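Local coordinates for propionate kinase (Francisella tularensis subsp. tularensis, PDB 3KHY), which probably catalyses the reversible, magnesium-dependent transfer of a phosphate group from ATP to acetate or propionate, giving the acyl phosphate and ADP, at residues T257-N261 and K262-L266; N273-R276 and E277-L281; L291-E294 and I295-R299. One frame throughout, in Å; residues are numbered along the deposited sequence.

Interaction 1 of 3, residues T257-N261 and K262-L266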
loop_
_atom_site.group_PDB
_atom_site.type_symbol
_atom_site.label_atom_id
_atom_site.label_comp_id
_atom_site.label_asym_id
_atom_site.label_seq_id
_atom_site.Cartn_x
_atom_site.Cartn_y
_atom_site.Cartn_z
ATOM N N THR A 257 -0.565 17.070 1.169
ATOM C CA THR A 257 -1.786 16.278 1.190
ATOM C C THR A 257 -2.751 16.756 0.109
ATOM O O THR A 257 -3.420 15.948 -0.551
ATOM C CB THR A 257 -2.482 16.344 2.568
ATOM O OG1 THR A 257 -1.599 15.848 3.582
ATOM C CG2 THR A 257 -3.765 15.506 2.569
ATOM N N ASN A 258 -2.826 18.072 -0.077
ATOM C CA ASN A 258 -3.659 18.628 -1.140
ATOM C C ASN A 258 -3.190 18.144 -2.505
ATOM O O ASN A 258 -3.997 17.814 -3.369
ATOM C CB ASN A 258 -3.653 20.154 -1.109
ATOM C CG ASN A 258 -4.432 20.749 -2.261
ATOM O OD1 ASN A 258 -3.850 21.239 -3.233
ATOM N ND2 ASN A 258 -5.758 20.681 -2.176
HETATM N N MSE A 259 -1.874 18.105 -2.690
HETATM C CA MSE A 259 -1.292 17.612 -3.939
HETATM C C MSE A 259 -1.707 16.167 -4.212
HETATM O O MSE A 259 -2.058 15.812 -5.348
HETATM C CB MSE A 259 0.236 17.725 -3.899
HETATM C CG MSE A 259 0.934 17.183 -5.137
HETATM SE SE MSE A 259 1.372 15.280 -4.973
HETATM C CE MSE A 259 2.670 15.433 -3.506
ATOM N N LEU A 260 -1.668 15.332 -3.178
ATOM C CA LEU A 260 -2.010 13.917 -3.347
ATOM C C LEU A 260 -3.496 13.707 -3.603
ATOM O O LEU A 260 -3.886 12.731 -4.233
ATOM C CB LEU A 260 -1.586 13.111 -2.120
ATOM C CG LEU A 260 -0.088 12.936 -1.868
ATOM C CD1 LEU A 260 0.135 12.352 -0.484
ATOM C CD2 LEU A 260 0.536 12.013 -2.938
ATOM N N ASN A 261 -4.316 14.626 -3.101
ATOM C CA ASN A 261 -5.773 14.530 -3.215
ATOM C C ASN A 261 -6.359 15.192 -4.463
ATOM O O ASN A 261 -7.401 14.770 -4.965
ATOM C CB ASN A 261 -6.425 15.158 -1.981
ATOM C CG ASN A 261 -6.866 14.130 -0.974
ATOM O OD1 ASN A 261 -7.792 13.360 -1.227
ATOM N ND2 ASN A 261 -6.208 14.110 0.180
ATOM N N LYS A 262 -5.689 16.231 -4.949
ATOM C CA LYS A 262 -6.266 17.117 -5.961
ATOM C C LYS A 262 -5.415 17.302 -7.218
ATOM O O LYS A 262 -5.912 17.794 -8.232
ATOM C CB LYS A 262 -6.562 18.503 -5.358
ATOM C CG LYS A 262 -7.610 18.497 -4.250
ATOM C CD LYS A 262 -8.979 18.157 -4.808
ATOM C CE LYS A 262 -10.029 18.070 -3.709
ATOM N NZ LYS A 262 -11.326 17.559 -4.248
ATOM N N GLN A 263 -4.138 16.934 -7.165
ATOM C CA GLN A 263 -3.281 17.126 -8.342
ATOM C C GLN A 263 -2.610 15.827 -8.824
ATOM O O GLN A 263 -1.716 15.847 -9.671
ATOM C CB GLN A 263 -2.219 18.196 -8.059
ATOM C CG GLN A 263 -2.781 19.580 -7.673
ATOM C CD GLN A 263 -3.604 20.242 -8.785
ATOM O OE1 GLN A 263 -3.333 20.063 -9.977
ATOM N NE2 GLN A 263 -4.608 21.017 -8.390
ATOM N N SER A 264 -3.042 14.701 -8.278
ATOM C CA SER A 264 -2.382 13.429 -8.545
ATOM C C SER A 264 -3.288 12.506 -9.363
ATOM O O SER A 264 -4.099 12.984 -10.144
ATOM C CB SER A 264 -1.946 12.783 -7.218
ATOM O OG SER A 264 -1.019 13.640 -6.559
ATOM N N GLY A 265 -3.153 11.191 -9.208
ATOM C CA GLY A 265 -3.973 10.278 -10.004
ATOM C C GLY A 265 -3.777 10.501 -11.504
ATOM O O GLY A 265 -2.690 10.904 -11.933
ATOM N N LEU A 266 -4.813 10.239 -12.301
ATOM C CA LEU A 266 -4.736 10.426 -13.759
ATOM C C LEU A 266 -4.318 11.850 -14.127
ATOM O O LEU A 266 -3.519 12.067 -15.048
ATOM C CB LEU A 266 -6.091 10.102 -14.414
ATOM C CG LEU A 266 -6.671 8.706 -14.147
ATOM C CD1 LEU A 266 -8.080 8.586 -14.728
ATOM C CD2 LEU A 266 -5.772 7.672 -14.750
HETATM O O HOH W 1 -5.133 22.066 -5.962
HETATM O O HOH W 2 -10.060 14.423 -4.170
#
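Ser264 folds its hydroxyl back onto the last turn of helix 253-262, where OG gives its proton to Met259 O at 2.7 Å. The same carbonyl also receives the backbone N of Gln263, at 3.0 Å. These two donors come from opposite faces of the carbonyl plane, OG standing 41° out of it, so one oxygen is gripped above and below. With OG set beside its own backbone N (chi1 -61°), the serine can reach this acceptor. Ser264 OG also lies 3.3 Å from SE of selenomethionine Met259, whose side chain turns into a buried layer against Ile245 of its own chain and against Leu162 of the second subunit.

One residue earlier in the helix, Lys262 N meets Asn258 O at 2.8 Å, nearly along the C=O axis. The side chains of Asn258 and Lys262 cross at about a right angle, bringing Asn258 ND2 to 3.5 Å from Lys262 CG. The outer polar ends are joined through water: one water donates to Asn258 OD1 and accepts from Gln263 NE2. A second water donates to Asn261 O at 2.8 Å, takes a weak bond from Lys262 NZ, and shares that carbonyl with Thr232 OG1. Asn261 ND2 makes a weak bond to Thr257 O, while its side chain touches Arg233, a predicted transition-state stabiliser.

Gln263 is the first residue to leave helical geometry, so this is the C-terminal end of a helix, finished by a serine hydroxyl on a last-turn carbonyl, beside the probable catalytic cleft and the dimer interface.

Interaction 2 of 3, residues N273-R276 and E277-L281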
loop_
_atom_site.group_PDB
_atom_site.type_symbol
_atom_site.label_atom_id
_atom_site.label_comp_id
_atom_site.label_asym_id
_atom_site.label_seq_id
_atom_site.Cartn_x
_atom_site.Cartn_y
_atom_site.Cartn_z
ATOM N N ASN A 273 -8.091 14.467 -15.590
ATOM C CA ASN A 273 -8.678 13.676 -14.505
ATOM C C ASN A 273 -9.802 12.752 -14.968
ATOM O O ASN A 273 -10.085 11.743 -14.335
ATOM C CB ASN A 273 -9.199 14.582 -13.390
ATOM C CG ASN A 273 -10.382 15.423 -13.833
ATOM O OD1 ASN A 273 -10.249 16.290 -14.688
ATOM N ND2 ASN A 273 -11.552 15.152 -13.263
ATOM N N ASP A 274 -10.440 13.104 -16.076
ATOM C CA ASP A 274 -11.611 12.368 -16.564
ATOM C C ASP A 274 -11.175 11.173 -17.418
ATOM O O ASP A 274 -10.570 11.350 -18.469
ATOM C CB ASP A 274 -12.509 13.318 -17.370
ATOM C CG ASP A 274 -13.747 12.632 -17.936
ATOM O OD1 ASP A 274 -13.844 11.387 -17.900
ATOM O OD2 ASP A 274 -14.627 13.354 -18.437
HETATM N N MSE A 275 -11.473 9.958 -16.964
HETATM C CA MSE A 275 -11.003 8.750 -17.664
HETATM C C MSE A 275 -11.448 8.667 -19.122
HETATM O O MSE A 275 -10.724 8.117 -19.962
HETATM C CB MSE A 275 -11.409 7.471 -16.928
HETATM C CG MSE A 275 -10.914 6.183 -17.637
HETATM SE SE MSE A 275 -8.974 6.117 -17.966
HETATM C CE MSE A 275 -8.433 5.091 -16.363
ATOM N N ARG A 276 -12.631 9.195 -19.420
ATOM C CA ARG A 276 -13.113 9.237 -20.798
ATOM C C ARG A 276 -12.173 10.049 -21.688
ATOM O O ARG A 276 -11.858 9.640 -22.804
ATOM C CB ARG A 276 -14.518 9.829 -20.865
ATOM C CG ARG A 276 -15.552 9.075 -20.053
ATOM C CD ARG A 276 -16.939 9.687 -20.229
ATOM N NE ARG A 276 -17.988 8.843 -19.659
ATOM C CZ ARG A 276 -19.289 9.009 -19.883
ATOM N NH1 ARG A 276 -19.707 9.993 -20.671
ATOM N NH2 ARG A 276 -20.173 8.190 -19.322
ATOM N N GLU A 277 -11.728 11.200 -21.192
ATOM C CA GLU A 277 -10.804 12.036 -21.947
ATOM C C GLU A 277 -9.427 11.400 -22.022
ATOM O O GLU A 277 -8.756 11.472 -23.057
ATOM C CB GLU A 277 -10.696 13.429 -21.332
ATOM C CG GLU A 277 -12.008 14.190 -21.307
ATOM C CD GLU A 277 -11.821 15.649 -20.943
ATOM O OE1 GLU A 277 -10.661 16.054 -20.695
ATOM O OE2 GLU A 277 -12.832 16.390 -20.916
ATOM N N VAL A 278 -8.988 10.794 -20.921
ATOM C CA VAL A 278 -7.727 10.061 -20.952
ATOM C C VAL A 278 -7.771 9.000 -22.057
ATOM O O VAL A 278 -6.866 8.917 -22.884
ATOM C CB VAL A 278 -7.394 9.413 -19.590
ATOM C CG1 VAL A 278 -6.097 8.606 -19.686
ATOM C CG2 VAL A 278 -7.282 10.482 -18.511
ATOM N N SER A 279 -8.844 8.213 -22.092
ATOM C CA SER A 279 -8.966 7.126 -23.073
ATOM C C SER A 279 -8.930 7.672 -24.499
ATOM O O SER A 279 -8.286 7.104 -25.387
ATOM C CB SER A 279 -10.279 6.341 -22.847
ATOM O OG SER A 279 -10.182 5.569 -21.651
ATOM N N GLN A 280 -9.619 8.787 -24.706
ATOM C CA GLN A 280 -9.701 9.393 -26.035
ATOM C C GLN A 280 -8.341 9.923 -26.488
ATOM O O GLN A 280 -7.936 9.742 -27.642
ATOM C CB GLN A 280 -10.731 10.518 -26.037
ATOM C CG GLN A 280 -12.171 10.035 -25.971
ATOM C CD GLN A 280 -13.154 11.188 -25.839
ATOM O OE1 GLN A 280 -14.118 11.115 -25.075
ATOM N NE2 GLN A 280 -12.907 12.265 -26.577
ATOM N N LEU A 281 -7.633 10.569 -25.574
ATOM C CA LEU A 281 -6.266 11.007 -25.853
ATOM C C LEU A 281 -5.315 9.841 -26.138
ATOM O O LEU A 281 -4.512 9.898 -27.070
ATOM C CB LEU A 281 -5.724 11.833 -24.688
ATOM C CG LEU A 281 -6.349 13.218 -24.569
ATOM C CD1 LEU A 281 -5.956 13.879 -23.263
ATOM C CD2 LEU A 281 -5.925 14.075 -25.749
HETATM O O HOH W 3 -10.083 15.634 -17.886
#
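Asp274 and Val278 start the main-chain bonding of helix 275-283: Val278 N reaches Asp274 O at 3.0 Å in a nearly straight bond (168°). Ser279 N follows onto Met275 O, at 2.8 Å, and Gln280 N onto Arg276 O.

Among side-chain polar contacts, the Asp274 carboxylate turns back over the helix start, its CG set opposite the backbone N (chi1 179°), and OD1 accepts Arg276 N at 2.9 Å from above the carboxylate plane, 44° out of it. Asp274 is thus the N-cap. In place of the direct bond of a capping box, a water links Asp274 N to Glu277 OE1, accepting from the former and donating to the latter, 2.9 Å from OE1. Asp274, Met275 and Arg276 are predicted to bind ATP, so this helix start probably borders the nucleotide. Asp274 OD2 and Glu277 OE2 come within 4.3 Å, a proximity of like charges that the helix N-terminus may ease. Ser279 OG is bonded to Asn329 ND2, next to helix 328-337, and lies 3.1 Å from Met275 O.

Apolar contact runs along the inner face, where selenomethionine Met275, bent along its chain, brings SE to 4.0 Å from Val278 CB. The other side of the valine meets the main chain, Val278 CG2 lying 3.4 Å from Asp274 O. Beyond them Met275 packs on Ile330, and Val278 on Cys270 and Ala289.

Interaction 3 of 3, residues L291-E294 and I295-R299; sequences LAIE and IFSHR
Ile295 lies along the turn of helix begun by Leu291, and its CB, CG1 and CD1 meet that residue in turn. Ile295 CB sits 3.5 Å from Leu291 O. With CG1 placed beside its own backbone N (chi1 -63°), Ile295 CG1 passes over the same carbonyl oxygen, Leu291 O, at 3.2 Å, and comes alongside Leu291 CD1. The tip, Ile295 CD1, rests on Leu291 CG at 3.8 Å. Farther out the isoleucine packs on Ile269 and Val229 of its own chain and on Tyr152 of the second subunit. The backbone agrees: Ile295 N bonds to Leu291 O at 2.8 Å, almost straight (171°).

On another face Ser297 grips Ile293 O twice, with N and with OG, each at 2.8 Å and from opposite faces of the carbonyl plane. The hydroxyl also leans on Ile293 CG2. Glu294 and His298, whose backbones pair at 2.9 Å between Glu294 O and His298 N, direct their polar ends to other parts of the assembly: the carboxylate to Lys337 and Asn333, and the imidazole NE2 to Tyr310 OH of the second subunit. A serine that donates to its own helix carries its hydroxyl into the interior with the proton already spent, whereas the charged and aromatic groups tie this long helix to a neighbouring helix and to the partner subunit.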
loop_
_atom_site.group_PDB
_atom_site.type_symbol
_atom_site.label_atom_id
_atom_site.label_comp_id
_atom_site.label_asym_id
_atom_site.label_seq_id
_atom_site.Cartn_x
_atom_site.Cartn_y
_atom_site.Cartn_z
ATOM N N LEU A 291 0.285 5.732 -20.600
ATOM C CA LEU A 291 0.973 5.357 -19.356
ATOM C C LEU A 291 0.042 5.446 -18.158
ATOM O O LEU A 291 0.089 4.605 -17.257
ATOM C CB LEU A 291 2.199 6.250 -19.110
ATOM C CG LEU A 291 2.979 5.943 -17.827
ATOM C CD1 LEU A 291 3.527 4.497 -17.826
ATOM C CD2 LEU A 291 4.106 6.954 -17.596
ATOM N N ALA A 292 -0.787 6.486 -18.134
ATOM C CA ALA A 292 -1.746 6.665 -17.048
ATOM C C ALA A 292 -2.694 5.467 -16.992
ATOM O O ALA A 292 -3.029 4.974 -15.913
ATOM C CB ALA A 292 -2.535 7.965 -17.239
ATOM N N ILE A 293 -3.124 5.000 -18.161
ATOM C CA ILE A 293 -4.011 3.840 -18.229
ATOM C C ILE A 293 -3.301 2.556 -17.789
ATOM O O ILE A 293 -3.903 1.727 -17.112
ATOM C CB ILE A 293 -4.626 3.684 -19.642
ATOM C CG1 ILE A 293 -5.689 4.769 -19.870
ATOM C CG2 ILE A 293 -5.251 2.299 -19.830
ATOM C CD1 ILE A 293 -6.200 4.837 -21.313
ATOM N N GLU A 294 -2.031 2.399 -18.170
ATOM C CA GLU A 294 -1.240 1.252 -17.727
ATOM C C GLU A 294 -1.079 1.282 -16.206
ATOM O O GLU A 294 -1.305 0.281 -15.535
ATOM C CB GLU A 294 0.143 1.219 -18.392
ATOM C CG GLU A 294 0.101 0.991 -19.908
ATOM C CD GLU A 294 -0.635 -0.286 -20.263
ATOM O OE1 GLU A 294 -0.135 -1.380 -19.905
ATOM O OE2 GLU A 294 -1.720 -0.195 -20.876
ATOM N N ILE A 295 -0.684 2.428 -15.656
ATOM C CA ILE A 295 -0.505 2.513 -14.196
ATOM C C ILE A 295 -1.831 2.212 -13.481
ATOM O O ILE A 295 -1.884 1.417 -12.550
ATOM C CB ILE A 295 0.059 3.881 -13.784
ATOM C CG1 ILE A 295 1.456 4.067 -14.384
ATOM C CG2 ILE A 295 0.139 3.999 -12.267
ATOM C CD1 ILE A 295 2.028 5.463 -14.173
ATOM N N PHE A 296 -2.903 2.848 -13.928
ATOM C CA PHE A 296 -4.234 2.642 -13.343
ATOM C C PHE A 296 -4.644 1.170 -13.417
ATOM O O PHE A 296 -5.016 0.562 -12.410
ATOM C CB PHE A 296 -5.211 3.540 -14.106
ATOM C CG PHE A 296 -6.662 3.418 -13.704
ATOM C CD1 PHE A 296 -7.450 2.383 -14.186
ATOM C CD2 PHE A 296 -7.267 4.417 -12.945
ATOM C CE1 PHE A 296 -8.790 2.294 -13.863
ATOM C CE2 PHE A 296 -8.616 4.342 -12.620
ATOM C CZ PHE A 296 -9.382 3.280 -13.082
ATOM N N SER A 297 -4.570 0.587 -14.610
ATOM C CA SER A 297 -5.066 -0.773 -14.807
ATOM C C SER A 297 -4.243 -1.799 -14.045
ATOM O O SER A 297 -4.787 -2.744 -13.493
ATOM C CB SER A 297 -5.080 -1.136 -16.296
ATOM O OG SER A 297 -5.899 -0.238 -17.037
ATOM N N HIS A 298 -2.925 -1.623 -14.048
ATOM C CA HIS A 298 -2.040 -2.564 -13.352
ATOM C C HIS A 298 -2.288 -2.559 -11.853
ATOM O O HIS A 298 -2.263 -3.604 -11.195
ATOM C CB HIS A 298 -0.587 -2.222 -13.625
ATOM C CG HIS A 298 0.373 -3.180 -13.001
ATOM N ND1 HIS A 298 0.549 -4.464 -13.472
ATOM C CD2 HIS A 298 1.198 -3.050 -11.938
ATOM C CE1 HIS A 298 1.444 -5.084 -12.724
ATOM N NE2 HIS A 298 1.858 -4.246 -11.791
ATOM N N ARG A 299 -2.543 -1.381 -11.293
ATOM C CA ARG A 299 -2.807 -1.331 -9.861
ATOM C C ARG A 299 -4.105 -2.071 -9.520
ATOM O O ARG A 299 -4.148 -2.837 -8.547
ATOM C CB ARG A 299 -2.835 0.099 -9.314
ATOM C CG ARG A 299 -2.955 0.076 -7.784
ATOM C CD ARG A 299 -2.718 1.407 -7.122
ATOM N NE ARG A 299 -1.472 2.069 -7.525
ATOM C CZ ARG A 299 -1.220 3.338 -7.226
ATOM N NH1 ARG A 299 -2.124 4.021 -6.523
ATOM N NH2 ARG A 299 -0.095 3.923 -7.625
#

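Helices 265-270, 275-283 and 287-307 follow one another in the chain and share one hydrophobic layer. Leu266, where interaction 1 ends, packs on Met275 of interaction 2 and Phe296 of interaction 3; Met275 CE in turn lies 3.6 Å from Phe296 CG, and Val278 faces Ile293. Interactions 1 and 2 are partly exposed helix ends, one C-terminal and one N-terminal, and both draw on water and polar side chains. Interaction 3 is the buried one: it sits mid-helix, its bonds are direct, and regular main-chain bonds and aliphatic packing dominate. Interactions 1 and 3 both touch the second subunit, whereas interaction 2 touches none and instead carries predicted ATP-binding residues.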